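Local coordinates for FI20010p1 (Drosophila melanogaster, PDB 7CFB), which probably helps assemble the piRNA amplification complex in piRNA-guided gene silencing, through its extended Tudor domains, at residues 76-79 with 83-86; 107-112 with 141-146. All blocks are in the same frame, centred on the assembly; numbering follows the deposited sequence.

Contact 1 of 2, residues 76-79 with 83-86; sequences IKKV and QLPL
Lys78 sits near the end of helix 74-80 where the chain folds back, and its side chain passes across Gln83 and Leu84 of the loop that follows. Its CB lies 3.8 Å from Leu84 CG, and the next carbon, CG, comes 3.6 Å from Gln83 OE1, the two side chains crossing at about a right angle. CD then passes Leu84 CD2 at 4.1 Å, and a bend at the last torsion (chi4 -35°) accompanies the turn of NZ to its salt bridge with Asp74. The backbone fastens the turn: Gln83 N donates to Lys78 O over 2.9 Å, and one water donates to both Val79 O and Leu84 O. On the more buried flank, the two methyls of Val79 divide the work, CG2 meeting Leu84 CD1 at 4.1 Å and CG1 meeting Leu86 CD1 at 3.9 Å. An alanine in place of Leu84 would probably leave the aliphatic part of Lys78 and Val79 CG2 without their shared apolar partner. Val79 and Leu84 also touch Ile149 of helix 147-150, while Ile109 of strand 108-117 backs Val79, so the turn packs against helix 147-150 and, through Val79, against the sheet.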
ATOM      1  N   ILE A  76       9.016   1.840   8.109  1.00 37.55           N
ATOM      2  CA  ILE A  76       7.599   1.597   7.735  1.00 28.32           C
ATOM      3  C   ILE A  76       7.142   0.337   8.458  1.00 30.01           C
ATOM      4  O   ILE A  76       6.084   0.355   9.015  1.00 29.80           O
ATOM      5  CB  ILE A  76       7.427   1.450   6.219  1.00 28.76           C
ATOM      6  CG1 ILE A  76       7.959   2.657   5.450  1.00 27.29           C
ATOM      7  CG2 ILE A  76       5.985   1.123   5.883  1.00 23.20           C
ATOM      8  CD1 ILE A  76       8.271   2.359   4.017  1.00 27.14           C
ATOM      9  N   LYS A  77       7.986  -0.682   8.487  1.00 28.33           N
ATOM     10  CA  LYS A  77       7.641  -1.954   9.160  1.00 35.05           C
ATOM     11  C   LYS A  77       7.387  -1.691  10.647  1.00 32.03           C
ATOM     12  O   LYS A  77       6.443  -2.206  11.163  1.00 32.29           O
ATOM     13  CB  LYS A  77       8.769  -2.958   8.960  1.00 31.67           C
ATOM     14  CG  LYS A  77       9.103  -3.295   7.519  1.00 29.70           C
ATOM     15  CD  LYS A  77       9.997  -4.488   7.413  1.00 30.62           C
ATOM     16  CE  LYS A  77      11.161  -4.314   6.466  1.00 43.38           C
ATOM     17  NZ  LYS A  77      11.746  -5.608   6.068  1.00 37.81           N
ATOM     18  N   LYS A  78       8.211  -0.862  11.274  1.00 35.44           N
ATOM     19  CA  LYS A  78       8.052  -0.529  12.707  1.00 36.99           C
ATOM     20  C   LYS A  78       6.720   0.181  12.938  1.00 36.96           C
ATOM     21  O   LYS A  78       6.097  -0.102  13.922  1.00 33.26           O
ATOM     22  CB  LYS A  78       9.218   0.320  13.197  1.00 33.05           C
ATOM     23  CG  LYS A  78      10.479  -0.428  13.563  1.00 36.10           C
ATOM     24  CD  LYS A  78      11.465   0.499  14.227  1.00 44.67           C
ATOM     25  CE  LYS A  78      12.897   0.014  14.238  1.00 53.24           C
ATOM     26  NZ  LYS A  78      12.998  -1.454  14.383  1.00 55.14           N
ATOM     27  N   VAL A  79       6.339   1.108  12.072  1.00 33.71           N
ATOM     28  CA  VAL A  79       5.026   1.799  12.206  1.00 27.87           C
ATOM     29  C   VAL A  79       3.899   0.784  12.017  1.00 27.85           C
ATOM     30  O   VAL A  79       2.967   0.800  12.768  1.00 29.52           O
ATOM     31  CB  VAL A  79       4.884   2.932  11.186  1.00 34.00           C
ATOM     32  CG1 VAL A  79       3.438   3.361  11.016  1.00 33.32           C
ATOM     33  CG2 VAL A  79       5.756   4.106  11.546  1.00 28.71           C
ATOM     34  N   GLN A  83       5.212  -0.426  16.640  1.00 37.17           N
ATOM     35  CA  GLN A  83       6.445  -0.386  17.447  1.00 44.21           C
ATOM     36  C   GLN A  83       6.913   1.061  17.609  1.00 39.91           C
ATOM     37  O   GLN A  83       7.902   1.243  18.262  1.00 38.84           O
ATOM     38  CB  GLN A  83       7.511  -1.296  16.839  1.00 35.51           C
ATOM     39  CG  GLN A  83       7.132  -2.763  16.843  1.00 36.80           C
ATOM     40  CD  GLN A  83       8.086  -3.621  16.055  1.00 46.56           C
ATOM     41  OE1 GLN A  83       8.994  -3.144  15.409  1.00 47.72           O
ATOM     42  NE2 GLN A  83       7.865  -4.914  16.076  1.00 56.32           N
ATOM     43  N   LEU A  84       6.251   2.029  16.974  1.00 40.78           N
ATOM     44  CA  LEU A  84       6.610   3.463  17.129  1.00 36.50           C
ATOM     45  C   LEU A  84       5.367   4.287  17.419  1.00 40.01           C
ATOM     46  O   LEU A  84       4.418   4.147  16.716  1.00 45.70           O
ATOM     47  CB  LEU A  84       7.254   4.029  15.867  1.00 39.04           C
ATOM     48  CG  LEU A  84       8.539   3.405  15.348  1.00 42.05           C
ATOM     49  CD1 LEU A  84       8.981   4.157  14.121  1.00 50.63           C
ATOM     50  CD2 LEU A  84       9.638   3.457  16.380  1.00 41.86           C
ATOM     51  N   PRO A  85       5.349   5.147  18.446  1.00 39.11           N
ATOM     52  CA  PRO A  85       4.218   6.014  18.674  1.00 38.90           C
ATOM     53  C   PRO A  85       4.152   7.099  17.594  1.00 37.30           C
ATOM     54  O   PRO A  85       5.153   7.485  17.106  1.00 34.94           O
ATOM     55  CB  PRO A  85       4.499   6.624  20.047  1.00 34.11           C
ATOM     56  CG  PRO A  85       5.962   6.500  20.207  1.00 36.80           C
ATOM     57  CD  PRO A  85       6.366   5.263  19.453  1.00 34.30           C
ATOM     58  N   LEU A  86       2.952   7.552  17.273  1.00 34.92           N
ATOM     59  CA  LEU A  86       2.752   8.600  16.255  1.00 33.36           C
ATOM     60  C   LEU A  86       1.773   9.635  16.790  1.00 30.18           C
ATOM     61  O   LEU A  86       0.986   9.313  17.607  1.00 31.98           O
ATOM     62  CB  LEU A  86       2.180   7.970  14.985  1.00 33.21           C
ATOM     63  CG  LEU A  86       3.064   7.004  14.213  1.00 33.34           C
ATOM     64  CD1 LEU A  86       2.286   6.430  13.056  1.00 33.46           C
ATOM     65  CD2 LEU A  86       4.292   7.705  13.694  1.00 30.88           C
TER
HETATM   66  O   HOH W   1       3.170   2.610  14.994  1.00 35.32           O

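Contact 2 of 2, residues 107-112 with 141-146; sequences NIITRI and TIFKLP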
ATOM      1  N   ASN A 107      -5.204  -4.190  14.259  1.00 37.62           N
ATOM      2  CA  ASN A 107      -4.072  -3.555  14.971  1.00 43.26           C
ATOM      3  C   ASN A 107      -2.829  -3.290  14.105  1.00 44.06           C
ATOM      4  O   ASN A 107      -1.742  -3.592  14.562  1.00 44.19           O
ATOM      5  CB  ASN A 107      -3.760  -4.297  16.267  1.00 39.50           C
ATOM      6  CG  ASN A 107      -3.253  -3.370  17.344  1.00 51.45           C
ATOM      7  OD1 ASN A 107      -3.577  -2.190  17.364  1.00 45.22           O
ATOM      8  ND2 ASN A 107      -2.415  -3.898  18.208  1.00 56.23           N
ATOM      9  N   ILE A 108      -2.979  -2.756  12.899  1.00 39.78           N
ATOM     10  CA  ILE A 108      -1.780  -2.376  12.100  1.00 33.13           C
ATOM     11  C   ILE A 108      -1.950  -0.941  11.620  1.00 30.08           C
ATOM     12  O   ILE A 108      -3.048  -0.473  11.583  1.00 33.14           O
ATOM     13  CB  ILE A 108      -1.480  -3.333  10.942  1.00 27.54           C
ATOM     14  CG1 ILE A 108      -2.432  -3.146   9.768  1.00 33.93           C
ATOM     15  CG2 ILE A 108      -1.401  -4.767  11.400  1.00 45.66           C
ATOM     16  CD1 ILE A 108      -1.846  -3.584   8.473  1.00 35.55           C
ATOM     17  N   ILE A 109      -0.850  -0.258  11.363  1.00 26.13           N
ATOM     18  CA  ILE A 109      -0.914   1.140  10.876  1.00 27.50           C
ATOM     19  C   ILE A 109      -0.185   1.203   9.535  1.00 28.11           C
ATOM     20  O   ILE A 109       0.993   0.902   9.489  1.00 22.40           O
ATOM     21  CB  ILE A 109      -0.340   2.095  11.921  1.00 30.36           C
ATOM     22  CG1 ILE A 109      -1.186   2.106  13.192  1.00 28.82           C
ATOM     23  CG2 ILE A 109      -0.157   3.470  11.343  1.00 25.54           C
ATOM     24  CD1 ILE A 109      -0.658   3.023  14.242  1.00 29.36           C
ATOM     25  N   THR A 110      -0.878   1.664   8.507  1.00 26.51           N
ATOM     26  CA  THR A 110      -0.297   1.667   7.148  1.00 23.46           C
ATOM     27  C   THR A 110      -0.271   3.072   6.547  1.00 26.13           C
ATOM     28  O   THR A 110      -1.099   3.859   6.913  1.00 24.02           O
ATOM     29  CB  THR A 110      -1.077   0.693   6.273  1.00 29.02           C
ATOM     30  OG1 THR A 110      -0.313   0.348   5.128  1.00 36.64           O
ATOM     31  CG2 THR A 110      -2.429   1.224   5.876  1.00 24.58           C
ATOM     32  N   ARG A 111       0.654   3.302   5.620  1.00 25.27           N
ATOM     33  CA  ARG A 111       0.830   4.602   4.927  1.00 27.03           C
ATOM     34  C   ARG A 111      -0.307   4.785   3.931  1.00 25.88           C
ATOM     35  O   ARG A 111      -0.680   3.839   3.310  1.00 28.32           O
ATOM     36  CB  ARG A 111       2.230   4.758   4.331  1.00 22.48           C
ATOM     37  CG  ARG A 111       3.355   4.596   5.333  1.00 21.97           C
ATOM     38  CD  ARG A 111       4.643   5.197   4.847  1.00 24.55           C
ATOM     39  NE  ARG A 111       5.111   4.477   3.692  1.00 26.42           N
ATOM     40  CZ  ARG A 111       5.974   4.926   2.822  1.00 24.33           C
ATOM     41  NH1 ARG A 111       6.501   6.117   2.951  1.00 24.42           N
ATOM     42  NH2 ARG A 111       6.295   4.182   1.804  1.00 28.14           N
ATOM     43  N   ILE A 112      -0.798   5.996   3.831  1.00 22.62           N
ATOM     44  CA  ILE A 112      -1.984   6.312   3.011  1.00 22.10           C
ATOM     45  C   ILE A 112      -1.846   7.717   2.444  1.00 27.37           C
ATOM     46  O   ILE A 112      -1.164   8.516   3.029  1.00 25.50           O
ATOM     47  CB  ILE A 112      -3.225   6.205   3.920  1.00 23.96           C
ATOM     48  CG1 ILE A 112      -4.555   6.281   3.167  1.00 25.14           C
ATOM     49  CG2 ILE A 112      -3.146   7.166   5.087  1.00 24.31           C
ATOM     50  CD1 ILE A 112      -5.770   6.257   4.020  1.00 24.82           C
ATOM     51  N   THR A 141      -9.120   6.742  12.360  1.00 29.73           N
ATOM     52  CA  THR A 141      -8.071   7.226  13.279  1.00 36.15           C
ATOM     53  C   THR A 141      -6.798   7.359  12.446  1.00 37.63           C
ATOM     54  O   THR A 141      -6.325   6.353  11.971  1.00 29.32           O
ATOM     55  CB  THR A 141      -7.825   6.187  14.369  1.00 35.39           C
ATOM     56  OG1 THR A 141      -8.992   6.186  15.173  1.00 32.71           O
ATOM     57  CG2 THR A 141      -6.621   6.501  15.214  1.00 34.24           C
ATOM     58  N   ILE A 142      -6.270   8.568  12.333  1.00 32.22           N
ATOM     59  CA  ILE A 142      -5.107   8.837  11.451  1.00 33.10           C
ATOM     60  C   ILE A 142      -3.980   9.515  12.223  1.00 36.38           C
ATOM     61  O   ILE A 142      -4.248  10.180  13.199  1.00 32.28           O
ATOM     62  CB  ILE A 142      -5.549   9.666  10.237  1.00 27.80           C
ATOM     63  CG1 ILE A 142      -6.047  11.046  10.642  1.00 27.49           C
ATOM     64  CG2 ILE A 142      -6.581   8.921   9.432  1.00 28.09           C
ATOM     65  CD1 ILE A 142      -5.926  12.052   9.573  1.00 25.68           C
ATOM     66  N   PHE A 143      -2.763   9.349  11.735  1.00 34.60           N
ATOM     67  CA  PHE A 143      -1.556   9.906  12.375  1.00 33.12           C
ATOM     68  C   PHE A 143      -0.604  10.519  11.360  1.00 35.43           C
ATOM     69  O   PHE A 143      -0.662  10.199  10.196  1.00 29.68           O
ATOM     70  CB  PHE A 143      -0.751   8.791  13.019  1.00 22.95           C
ATOM     71  CG  PHE A 143      -1.547   7.860  13.882  1.00 36.76           C
ATOM     72  CD1 PHE A 143      -1.860   8.201  15.177  1.00 31.94           C
ATOM     73  CD2 PHE A 143      -1.988   6.652  13.389  1.00 33.99           C
ATOM     74  CE1 PHE A 143      -2.585   7.333  15.966  1.00 37.05           C
ATOM     75  CE2 PHE A 143      -2.717   5.788  14.176  1.00 43.30           C
ATOM     76  CZ  PHE A 143      -2.995   6.128  15.471  1.00 39.12           C
ATOM     77  N   LYS A 144       0.222  11.418  11.875  1.00 33.55           N
ATOM     78  CA  LYS A 144       1.321  12.092  11.166  1.00 31.72           C
ATOM     79  C   LYS A 144       2.547  11.186  11.220  1.00 33.16           C
ATOM     80  O   LYS A 144       2.787  10.570  12.217  1.00 31.14           O
ATOM     81  CB  LYS A 144       1.640  13.419  11.841  1.00 36.37           C
ATOM     82  CG  LYS A 144       2.658  14.267  11.103  1.00 47.04           C
ATOM     83  CD  LYS A 144       3.563  15.014  12.029  1.00 52.49           C
ATOM     84  CE  LYS A 144       3.303  16.494  12.002  1.00 55.85           C
ATOM     85  NZ  LYS A 144       4.002  17.121  10.859  1.00 72.82           N
ATOM     86  N   LEU A 145       3.236  11.048  10.115  1.00 30.47           N
ATOM     87  CA  LEU A 145       4.441  10.218  10.144  1.00 32.80           C
ATOM     88  C   LEU A 145       5.628  11.133  10.393  1.00 37.18           C
ATOM     89  O   LEU A 145       5.579  12.250   9.996  1.00 33.13           O
ATOM     90  CB  LEU A 145       4.632   9.564   8.786  1.00 29.84           C
ATOM     91  CG  LEU A 145       3.669   8.451   8.430  1.00 31.26           C
ATOM     92  CD1 LEU A 145       3.710   8.234   6.942  1.00 27.59           C
ATOM     93  CD2 LEU A 145       4.030   7.189   9.158  1.00 26.14           C
ATOM     94  N   PRO A 146       6.701  10.661  11.034  1.00 29.49           N
ATOM     95  CA  PRO A 146       7.916  11.429  11.124  1.00 36.77           C
ATOM     96  C   PRO A 146       8.435  11.563   9.682  1.00 39.46           C
ATOM     97  O   PRO A 146       8.397  10.636   8.932  1.00 32.96           O
ATOM     98  CB  PRO A 146       8.835  10.608  12.021  1.00 31.14           C
ATOM     99  CG  PRO A 146       8.242   9.248  12.004  1.00 44.01           C
ATOM    100  CD  PRO A 146       6.764   9.441  11.792  1.00 34.16           C
TER
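Ile109 and Phe143 meet in the antiparallel sheet of the Tudor domain, a member of the SH3 clan. Their strands, 108-117 and 142-144, are not neighbours: strand 99-103 runs between them, bonding through its backbone to Thr110 and Ile112 on one side and to Thr141 on the other. The contact therefore reaches over an intervening strand by side chains, with nearest CA atoms, those of Arg111 and Leu145, still 8.5 Å apart. Ile109 reaches out with an extended chain: CG1 stands anti to the carbonyl carbon and chi2 is 180°, which carries CD1 to 3.4 Å from Phe143 CE2, a tight fit for a methyl on an aromatic carbon. The same methyl lies 4.0 Å from Phe143 CD2, and Ile109 CG1 follows at 4.1 Å from Phe143 CE2, so CD1 and CG1 both press on the CD2-CE2 part of the ring, the methyl approaching obliquely.

Further along, Leu145 uses a single methyl. Its CD1 rests on the aliphatic part of Arg111, 3.8 Å from CD and 4.0 Å from CG, with the two side chains about perpendicular. The arginine chain bends about the CG-CD bond itself (chi3 -65°), which turns NE and the guanidinium group away from the extended path. That group is engaged elsewhere: NE in a salt bridge with Asp129, NH1 and NH2 in hydrogen bonds to the carbonyl oxygens of Leu152 and Pro153. All four touching residues are buried, and they join purely by apolar packing; the one charged group among them is probably tolerated there because Asp129 balances its charge and two carbonyls fix its rotation, while its methylenes serve as hydrocarbon surface for Leu145.

Overall arrangement
Contact 1 closes in the chain before contact 2 opens, yet their centres lie about 8 Å apart, and both belong to the first Tudor domain. Val79 CG1 packs against Ile109 CG2 at 3.6 Å, which seats the helix of contact 1 directly on the sheet face that contact 2 spans. Two further junctions flank it: Ile76 CD1 is 3.5 Å from Arg111 NH2, and Leu86 CD2 is 3.6 Å from both Lys144 O and Pro146 CD. Pro146, at the N-cap of helix 147-150, thus links the end of contact 2 to the loop of contact 1. The structure is an apo form, so neither contact can be tied to a bound ligand.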